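Local coordinates for DUF871 domain-containing protein (Enterococcus faecalis, PDB 2P0O) that is of unknown function but is probably a 6-phospho-N-acetylmuramidase built from a TIM barrel and a cyclophilin-like domain, at residues R253-K256 with R257-T261; D267-D271 with V272-E276; S121-L125 with E126-E130. All coordinates share one frame; numbering follows the deposited sequence.

Contact 1: residues R253-K256 with R257-T261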
# COMPACT_ATOMS: atom_id res chain seq x y z
N ARG A 253 -12.41 -24.67 22.51
CA ARG A 253 -13.68 -24.18 23.05
C ARG A 253 -13.73 -22.64 23.13
O ARG A 253 -14.80 -22.06 23.28
CB ARG A 253 -13.92 -24.76 24.45
CG ARG A 253 -14.92 -23.95 25.34
CD ARG A 253 -15.22 -24.58 26.73
NE ARG A 253 -15.54 -26.00 26.60
CZ ARG A 253 -14.64 -26.97 26.79
NH1 ARG A 253 -15.00 -28.24 26.62
NH2 ARG A 253 -13.38 -26.65 27.13
N TYR A 254 -12.58 -21.99 23.01
CA TYR A 254 -12.53 -20.54 23.17
C TYR A 254 -12.36 -19.80 21.87
O TYR A 254 -12.13 -18.58 21.87
CB TYR A 254 -11.45 -20.16 24.20
CG TYR A 254 -11.70 -20.90 25.47
CD1 TYR A 254 -12.86 -20.67 26.22
CD2 TYR A 254 -10.83 -21.90 25.90
CE1 TYR A 254 -13.14 -21.39 27.39
CE2 TYR A 254 -11.09 -22.63 27.07
CZ TYR A 254 -12.24 -22.37 27.80
OH TYR A 254 -12.51 -23.07 28.95
N LEU A 255 -12.48 -20.52 20.76
CA LEU A 255 -12.30 -19.91 19.45
C LEU A 255 -13.31 -18.78 19.20
O LEU A 255 -12.92 -17.70 18.73
CB LEU A 255 -12.34 -20.95 18.32
CG LEU A 255 -12.08 -20.44 16.88
CD1 LEU A 255 -10.74 -19.77 16.69
CD2 LEU A 255 -12.28 -21.55 15.82
N LYS A 256 -14.57 -19.01 19.53
CA LYS A 256 -15.65 -18.04 19.30
C LYS A 256 -15.51 -16.78 20.13
O LYS A 256 -15.95 -15.71 19.72
CB LYS A 256 -17.02 -18.66 19.54
CG LYS A 256 -17.23 -19.88 18.67
CD LYS A 256 -18.66 -20.04 18.14
CE LYS A 256 -18.61 -20.82 16.81
NZ LYS A 256 -17.40 -20.36 15.99
N ARG A 257 -14.91 -16.92 21.32
CA ARG A 257 -14.63 -15.77 22.15
C ARG A 257 -13.63 -14.89 21.49
O ARG A 257 -13.66 -13.67 21.67
CB ARG A 257 -14.04 -16.19 23.50
CG ARG A 257 -15.02 -16.27 24.60
CD ARG A 257 -14.31 -16.28 25.92
NE ARG A 257 -15.26 -16.63 26.97
CZ ARG A 257 -15.29 -16.09 28.19
NH1 ARG A 257 -16.22 -16.49 29.06
NH2 ARG A 257 -14.41 -15.15 28.53
N ILE A 258 -12.68 -15.48 20.76
CA ILE A 258 -11.65 -14.64 20.19
C ILE A 258 -11.91 -14.14 18.77
O ILE A 258 -11.28 -13.17 18.36
CB ILE A 258 -10.17 -15.16 20.42
CG1 ILE A 258 -9.51 -15.84 19.21
CG2 ILE A 258 -9.97 -15.88 21.79
CD1 ILE A 258 -10.29 -16.46 18.25
N LEU A 259 -12.80 -14.79 18.04
CA LEU A 259 -13.21 -14.31 16.72
C LEU A 259 -14.04 -13.03 16.90
O LEU A 259 -14.83 -12.95 17.84
CB LEU A 259 -14.00 -15.39 15.98
CG LEU A 259 -13.24 -16.64 15.47
CD1 LEU A 259 -14.19 -17.69 14.97
CD2 LEU A 259 -12.18 -16.31 14.37
N GLY A 260 -13.87 -12.05 16.02
CA GLY A 260 -14.55 -10.76 16.13
C GLY A 260 -13.59 -9.58 16.30
O GLY A 260 -12.38 -9.72 16.08
N THR A 261 -14.14 -8.44 16.72
CA THR A 261 -13.38 -7.19 16.85
C THR A 261 -12.84 -6.99 18.26
O THR A 261 -13.57 -7.13 19.23
CB THR A 261 -14.26 -5.97 16.49
OG1 THR A 261 -14.72 -6.13 15.16
CG2 THR A 261 -13.47 -4.65 16.57
O HOH W 1 -15.75 -19.59 22.80
O HOH W 2 -16.35 -12.99 20.63
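L255 sends CG anti to its backbone N (chi1 -177°), while L259, one turn on, carries its own CG anti to the carbonyl carbon (chi1 -71°), and the two branched ends meet on one side of the short helix. L255 CG lies 4.0 Å from L259 CD1, the two side chains crossing at a slant. The end of I258 comes in beside them, with its CD1 3.7 Å from L255 CD1, although the torsions of I258 are strained and the detail of that tip is doubtful. Beneath this apolar patch the L259 N to L255 O bond, 3.0 Å long, meets the carbonyl almost head-on (C=O...N 161°). Y254 stands at the N-cap, and its carbonyl O takes weak bonds from R257 N and I258 N. This is a single turn of helix, 255-258, leading straight into strand 260-263, an outer strand of the mixed sheet in the C-terminal cyclophilin-like domain. L259 is the first residue to leave helical angles, and its side chain continues onto V247 of strand 242-247. Two waters bind the backbone here: one donates to R253 O (2.7 Å) and weakly accepts from R257 N, and another lies 2.9 Å from K256 O and 3.0 Å from R257 O. The Y254 ring, with CG of R253 3.7 Å above one face near the rim, reaches strands 304-308 and 332-337, and its OH is hydrogen-bonded to E293 N.

Contact 2: residues D267-D271 with V272-E276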
# COMPACT_ATOMS: atom_id res chain seq x y z
N ASP A 267 -2.48 1.81 26.39
CA ASP A 267 -1.13 1.68 26.89
C ASP A 267 -0.61 0.36 26.39
O ASP A 267 -0.71 -0.66 27.06
CB ASP A 267 -1.03 1.82 28.40
CG ASP A 267 -2.07 1.02 29.15
OD1 ASP A 267 -2.99 0.44 28.54
OD2 ASP A 267 -1.97 0.99 30.38
N ALA A 268 -0.09 0.40 25.16
CA ALA A 268 0.23 -0.81 24.41
C ALA A 268 1.46 -1.54 24.94
O ALA A 268 2.51 -0.94 25.13
CB ALA A 268 0.43 -0.45 22.93
N ALA A 269 1.33 -2.84 25.12
CA ALA A 269 2.40 -3.69 25.61
C ALA A 269 3.48 -3.86 24.54
O ALA A 269 3.18 -3.88 23.34
CB ALA A 269 1.81 -5.05 25.97
N ARG A 270 4.72 -4.05 24.98
CA ARG A 270 5.81 -4.38 24.08
C ARG A 270 5.53 -5.73 23.41
O ARG A 270 5.66 -5.86 22.21
CB ARG A 270 7.13 -4.46 24.88
CG ARG A 270 8.38 -4.59 24.02
CD ARG A 270 9.59 -4.82 24.89
NE ARG A 270 9.43 -6.06 25.65
CZ ARG A 270 10.34 -6.53 26.50
NH1 ARG A 270 10.11 -7.66 27.14
NH2 ARG A 270 11.47 -5.87 26.71
N ASP A 271 5.13 -6.72 24.21
CA ASP A 271 5.20 -8.12 23.81
C ASP A 271 3.95 -8.66 23.12
O ASP A 271 4.02 -9.70 22.43
CB ASP A 271 5.42 -9.00 25.05
CG ASP A 271 6.78 -8.83 25.65
OD1 ASP A 271 7.70 -8.41 24.94
OD2 ASP A 271 6.91 -9.15 26.86
N VAL A 272 2.81 -8.01 23.37
CA VAL A 272 1.49 -8.55 23.04
C VAL A 272 0.55 -7.44 22.64
O VAL A 272 0.71 -6.28 23.06
CB VAL A 272 0.83 -9.31 24.24
CG1 VAL A 272 1.59 -10.62 24.62
CG2 VAL A 272 0.69 -8.42 25.48
N LEU A 273 -0.43 -7.79 21.84
CA LEU A 273 -1.63 -6.97 21.68
C LEU A 273 -2.58 -7.41 22.80
O LEU A 273 -2.70 -8.60 23.08
CB LEU A 273 -2.29 -7.23 20.32
CG LEU A 273 -1.58 -6.70 19.08
CD1 LEU A 273 -2.39 -7.01 17.80
CD2 LEU A 273 -1.24 -5.16 19.17
N ARG A 274 -3.23 -6.46 23.46
CA ARG A 274 -4.14 -6.80 24.56
C ARG A 274 -5.55 -6.34 24.28
O ARG A 274 -5.79 -5.13 24.10
CB ARG A 274 -3.70 -6.21 25.91
CG ARG A 274 -2.29 -6.51 26.36
CD ARG A 274 -1.98 -5.74 27.66
NE ARG A 274 -2.78 -6.27 28.80
CZ ARG A 274 -2.88 -5.67 29.99
NH1 ARG A 274 -3.60 -6.25 30.96
NH2 ARG A 274 -2.24 -4.54 30.23
N SER A 275 -6.49 -7.28 24.26
CA SER A 275 -7.88 -6.96 23.98
C SER A 275 -8.49 -6.39 25.23
O SER A 275 -8.66 -7.08 26.24
CB SER A 275 -8.67 -8.16 23.50
OG SER A 275 -10.05 -7.82 23.39
N GLU A 276 -8.83 -5.11 25.16
CA GLU A 276 -9.23 -4.39 26.34
C GLU A 276 -10.51 -4.84 27.06
O GLU A 276 -10.76 -4.43 28.20
CB GLU A 276 -9.23 -2.89 26.08
CG GLU A 276 -10.27 -2.36 25.13
CD GLU A 276 -10.40 -0.85 25.29
OE1 GLU A 276 -9.54 -0.27 26.02
OE2 GLU A 276 -11.35 -0.25 24.72
O HOH W 3 0.71 -3.64 22.07
O HOH W 4 -1.27 -3.99 24.25
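V272 O is approached by two waters on the inner side of the turn, where the carbonyl of one arm faces the backbone of the other. The first water lies 2.8 Å from V272 O and also 2.8 Å from A269 O, so it sits between two carbonyls that cannot bond to each other. The second accepts from A269 N at 3.0 Å, lies 3.3 Å from V272 O, and takes a weak bond from R274 N, whose N-H also bonds N264 OD1. Solvent thus joins the two arms where direct backbone bonds between them are lacking. The methyl of A269 points at the strand and rests 3.6 Å from V272 CG2, the branch that chi1 of -67° sets between the backbone N and the carbonyl carbon. A269 CB also comes 4.2 Å from R274 CD, while the guanidinium of R274 goes on to a salt bridge with E318. At the head of the turn R270 and D271 pair with each other: R270 NE gives 3.0 Å to D271 OD1, coming from above the carboxylate plane, 42° out of it, and NH1 adds a weak second bond to the same oxygen. V272 also packs against Q320 and T322 of the neighbouring strand 319-322. This is a water-bridged turn at the surface, feeding into strand 272-275, an outer strand of the four-stranded antiparallel sheet of the cyclophilin-like domain.

Contact 3: residues S121-L125 with E126-E130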
# COMPACT_ATOMS: atom_id res chain seq x y z
N SER A 121 15.52 8.85 -6.76
CA SER A 121 16.89 8.36 -6.64
C SER A 121 17.95 9.17 -7.38
O SER A 121 19.12 9.12 -7.00
CB SER A 121 16.98 6.92 -7.13
OG SER A 121 15.94 6.16 -6.55
N THR A 122 17.59 9.86 -8.45
CA THR A 122 18.60 10.56 -9.25
C THR A 122 18.55 12.07 -9.11
O THR A 122 19.49 12.75 -9.53
CB THR A 122 18.46 10.27 -10.76
OG1 THR A 122 17.24 10.86 -11.25
CG2 THR A 122 18.52 8.76 -11.05
N ILE A 123 17.44 12.60 -8.58
CA ILE A 123 17.33 14.05 -8.48
C ILE A 123 18.48 14.56 -7.61
O ILE A 123 18.72 14.05 -6.52
CB ILE A 123 15.91 14.55 -8.01
CG1 ILE A 123 15.77 16.07 -8.17
CG2 ILE A 123 15.64 14.20 -6.56
CD1 ILE A 123 15.57 16.57 -9.60
N THR A 124 19.20 15.54 -8.14
CA THR A 124 20.34 16.15 -7.44
C THR A 124 19.94 17.48 -6.81
O THR A 124 18.97 18.11 -7.24
CB THR A 124 21.53 16.41 -8.39
OG1 THR A 124 21.19 17.48 -9.29
CG2 THR A 124 21.92 15.16 -9.19
N LEU A 125 20.72 17.91 -5.82
CA LEU A 125 20.54 19.23 -5.21
C LEU A 125 20.66 20.38 -6.22
O LEU A 125 20.07 21.45 -6.03
CB LEU A 125 21.53 19.43 -4.06
CG LEU A 125 21.11 20.33 -2.89
CD1 LEU A 125 21.73 19.83 -1.57
CD2 LEU A 125 21.45 21.83 -3.10
N GLU A 126 21.40 20.12 -7.30
CA GLU A 126 21.63 21.09 -8.38
C GLU A 126 20.39 21.28 -9.23
O GLU A 126 19.99 22.41 -9.52
CB GLU A 126 22.78 20.63 -9.28
CG GLU A 126 24.17 20.76 -8.67
CD GLU A 126 24.44 19.73 -7.57
OE1 GLU A 126 24.02 18.55 -7.71
OE2 GLU A 126 25.10 20.11 -6.57
N GLU A 127 19.81 20.16 -9.65
CA GLU A 127 18.58 20.15 -10.44
C GLU A 127 17.43 20.79 -9.66
O GLU A 127 16.65 21.55 -10.23
CB GLU A 127 18.23 18.72 -10.85
CG GLU A 127 19.26 18.08 -11.77
CD GLU A 127 19.07 16.58 -11.99
OE1 GLU A 127 18.74 15.82 -11.04
OE2 GLU A 127 19.27 16.14 -13.13
N VAL A 128 17.35 20.49 -8.37
CA VAL A 128 16.36 21.08 -7.47
C VAL A 128 16.59 22.59 -7.35
O VAL A 128 15.64 23.36 -7.30
CB VAL A 128 16.37 20.42 -6.06
CG1 VAL A 128 15.28 21.00 -5.18
CG2 VAL A 128 16.16 18.93 -6.17
N ALA A 129 17.86 23.00 -7.31
CA ALA A 129 18.21 24.40 -7.28
C ALA A 129 17.89 25.10 -8.61
O ALA A 129 17.63 26.32 -8.66
CB ALA A 129 19.69 24.56 -6.92
N GLU A 130 17.88 24.33 -9.70
CA GLU A 130 17.60 24.90 -11.03
C GLU A 130 16.10 25.13 -11.21
O GLU A 130 15.67 26.14 -11.79
CB GLU A 130 18.17 24.00 -12.13
CG GLU A 130 18.09 24.59 -13.53
CD GLU A 130 18.66 23.68 -14.60
OE1 GLU A 130 19.09 22.54 -14.27
OE2 GLU A 130 18.68 24.10 -15.78
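The chain comes in extended through I123 and T124 and turns helical at L125, with V128 N bonding T124 O at 3.1 Å and A129 N bonding L125 O to close the first turns. T124, the N-cap, places OG1 between its backbone N and carbonyl carbon (chi1 70°), which aims the oxygen at the amides of the first turn. E127 N reaches OG1 at 3.0 Å on a nearly straight path (169°), and E126 N adds a weak, bent bond. E127 answers in the other direction: its chain, extended beyond CG, runs back across the T124 side chain at about a right angle, and OE1 accepts T124 N at 2.9 Å on the anti side of the carboxylate. The negative charge beside the helix start would probably interact favourably with the helix dipole. I123 lays CD1 3.6 Å from E127 CB, and its CG1 meets V128 CG2 at 3.5 Å, crossing almost perpendicularly; W166 and L167 of helix 157-169 lie against the same isoleucine. Together, T124 and E127 form a capping box, here starting helix 125-133, which follows strand 115-119 in the TIM barrel.

Overall arrangement
Contacts 1 and 2 belong to the C-terminal domain, their centres about 18 Å apart and their nearest atoms about 5 Å apart, without touching. Strand 260-263, which contact 1 enters, is followed in the chain by strand 272-275 of contact 2, and H262 ties the two regions together by hydrogen-bonding both I258 O and S275 OG. Contact 3 lies far off in the TIM barrel, its centre about 55 Å from that of contact 1, on the opposite side of the chain's centre, and about 44 Å from the centre of contact 2. The bound sodium ion is held by M211, D213 and V216, residues of the barrel domain that belong to none of the three contacts.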